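Local coordinates for choline/ethanolamine kinase family protein (Mesorhizobium loti, PDB 3DXQ) that probably phosphorylates ethanolamine or a related small amino alcohol, acting as a choline/ethanolamine-type kinase, at residues L75-D78 with V83-T86. Numbering follows the deposited sequence.
Sequences LHVD and VMVT
His76 and Val85 face each other as the hydrogen-bonded pair of an antiparallel beta hairpin, the last two strands of the five-stranded sheet in the kinase-like N-terminal lobe. The hairpin illustrates how a sheet edge can be buried on its inner strand and partly open to solvent on its outer one. Strand 84-87 is the buried partner, bonded on its other side to strand 40-45 through the backbones of Met84 and Thr86; strand 74-77 is an edge strand and only partly covered.

A classic beta bulge interrupts the ladder. Leu75 and His76 both sit opposite Val85, whose carbonyl O takes the N-H of Leu75, with Leu75 N 2.8 Å from Val85 O. The same oxygen also receives a weak bond from His76, with His76 N 3.3 Å from Val85 O. The return bond, from Val85 N to His76 O, is 3.0 Å long and much straighter, 164° at the hydrogen. Beyond the non-hydrogen-bonded pair Val77 and Met84, Asp78 N closes the ladder on Val83 O, 3.0 Å away.

Packing is closest on the face of His76 and Val85, where CB of His76 lies 3.9 Å from CB of Val85. The imidazole then leads away from strand 84-87: with CG anti to the backbone N (chi1 -170°), the ring meets Val85 CG2 merely at its edge, near the ring plane. Ile14 touches both side chains. On the other face, Val77 and selenomethionine Met84 meet more loosely and pack towards helix 55-67, against Arg63 and Glu58 respectively. At the turn, Asp78 OD1 bonds to Ala80 N and Asp78 OD2 to Thr81 OG1. The Met84 side chain, extended as far as SE and then bent at chi3, places its CG 4.4 Å from Val77 CG2.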
ATOM      1  N   LEU A  75     -20.614  -3.723  -2.648  1.00 42.34           N
ATOM      2  CA  LEU A  75     -22.055  -3.782  -2.856  1.00 42.40           C
ATOM      3  C   LEU A  75     -22.618  -2.609  -3.633  1.00 42.24           C
ATOM      4  O   LEU A  75     -23.723  -2.703  -4.165  1.00 38.79           O
ATOM      5  CB  LEU A  75     -22.773  -3.882  -1.512  1.00 42.38           C
ATOM      6  CG  LEU A  75     -22.269  -5.038  -0.637  1.00 47.47           C
ATOM      7  CD1 LEU A  75     -23.007  -5.038   0.689  1.00 51.26           C
ATOM      8  CD2 LEU A  75     -22.410  -6.394  -1.351  1.00 48.94           C
ATOM      9  N   HIS A  76     -21.884  -1.504  -3.720  1.00 42.38           N
ATOM     10  CA  HIS A  76     -22.433  -0.354  -4.412  1.00 43.66           C
ATOM     11  C   HIS A  76     -21.374   0.680  -4.700  1.00 43.28           C
ATOM     12  O   HIS A  76     -20.432   0.837  -3.944  1.00 42.63           O
ATOM     13  CB  HIS A  76     -23.581   0.253  -3.584  1.00 44.63           C
ATOM     14  CG  HIS A  76     -24.371   1.290  -4.314  1.00 47.08           C
ATOM     15  ND1 HIS A  76     -24.863   2.421  -3.698  1.00 53.79           N
ATOM     16  CD2 HIS A  76     -24.727   1.385  -5.616  1.00 50.56           C
ATOM     17  CE1 HIS A  76     -25.507   3.158  -4.585  1.00 54.09           C
ATOM     18  NE2 HIS A  76     -25.433   2.555  -5.758  1.00 52.09           N
ATOM     19  N   VAL A  77     -21.515   1.349  -5.833  1.00 44.90           N
ATOM     20  CA  VAL A  77     -20.613   2.421  -6.204  1.00 45.85           C
ATOM     21  C   VAL A  77     -21.480   3.537  -6.756  1.00 48.81           C
ATOM     22  O   VAL A  77     -22.514   3.282  -7.376  1.00 48.31           O
ATOM     23  CB  VAL A  77     -19.606   1.969  -7.242  1.00 44.47           C
ATOM     24  CG1 VAL A  77     -18.628   3.090  -7.553  1.00 45.11           C
ATOM     25  CG2 VAL A  77     -18.874   0.757  -6.737  1.00 43.93           C
ATOM     26  N   ASP A  78     -21.082   4.773  -6.496  1.00 51.11           N
ATOM     27  CA  ASP A  78     -21.855   5.906  -6.946  1.00 53.51           C
ATOM     28  C   ASP A  78     -21.085   6.555  -8.091  1.00 54.58           C
ATOM     29  O   ASP A  78     -19.961   7.014  -7.888  1.00 56.04           O
ATOM     30  CB  ASP A  78     -22.075   6.877  -5.791  1.00 53.66           C
ATOM     31  CG  ASP A  78     -23.113   7.939  -6.108  1.00 56.31           C
ATOM     32  OD1 ASP A  78     -23.541   8.029  -7.283  1.00 51.63           O
ATOM     33  OD2 ASP A  78     -23.488   8.686  -5.171  1.00 60.95           O
ATOM     34  N   VAL A  83     -18.576   7.438  -4.009  1.00 44.38           N
ATOM     35  CA  VAL A  83     -18.938   6.777  -2.748  1.00 45.03           C
ATOM     36  C   VAL A  83     -19.155   5.260  -2.895  1.00 45.76           C
ATOM     37  O   VAL A  83     -19.823   4.805  -3.823  1.00 45.82           O
ATOM     38  CB  VAL A  83     -20.179   7.453  -2.139  1.00 43.84           C
ATOM     39  CG1 VAL A  83     -20.766   6.624  -1.027  1.00 45.67           C
ATOM     40  CG2 VAL A  83     -19.803   8.841  -1.637  1.00 44.44           C
HETATM   41  N   MSE A  84     -18.603   4.484  -1.963  1.00 47.25           N
HETATM   42  CA  MSE A  84     -18.606   3.026  -2.102  1.00 47.62           C
HETATM   43  C   MSE A  84     -19.144   2.329  -0.845  1.00 47.36           C
HETATM   44  O   MSE A  84     -18.785   2.690   0.285  1.00 46.33           O
HETATM   45  CB  MSE A  84     -17.191   2.553  -2.430  1.00 46.01           C
HETATM   46  CG  MSE A  84     -17.061   1.093  -2.736  1.00 45.69           C
HETATM   47 SE   MSE A  84     -15.172   0.571  -2.803  0.75 43.90          SE
HETATM   48  CE  MSE A  84     -14.761   1.232  -4.576  1.00 37.19           C
ATOM     49  N   VAL A  85     -20.028   1.352  -1.050  1.00 46.22           N
ATOM     50  CA  VAL A  85     -20.555   0.557   0.054  1.00 45.80           C
ATOM     51  C   VAL A  85     -19.973  -0.853   0.008  1.00 45.99           C
ATOM     52  O   VAL A  85     -20.096  -1.547  -0.995  1.00 47.81           O
ATOM     53  CB  VAL A  85     -22.072   0.454   0.020  1.00 45.40           C
ATOM     54  CG1 VAL A  85     -22.550  -0.296   1.268  1.00 43.30           C
ATOM     55  CG2 VAL A  85     -22.707   1.848  -0.081  1.00 42.02           C
ATOM     56  N   THR A  86     -19.325  -1.260   1.091  1.00 45.28           N
ATOM     57  CA  THR A  86     -18.785  -2.599   1.210  1.00 43.93           C
ATOM     58  C   THR A  86     -19.434  -3.276   2.397  1.00 43.27           C
ATOM     59  O   THR A  86     -20.150  -2.640   3.158  1.00 42.09           O
ATOM     60  CB  THR A  86     -17.268  -2.561   1.417  1.00 43.02           C
ATOM     61  OG1 THR A  86     -16.969  -1.812   2.600  1.00 37.81           O
ATOM     62  CG2 THR A  86     -16.610  -1.907   0.240  1.00 40.49           C
TER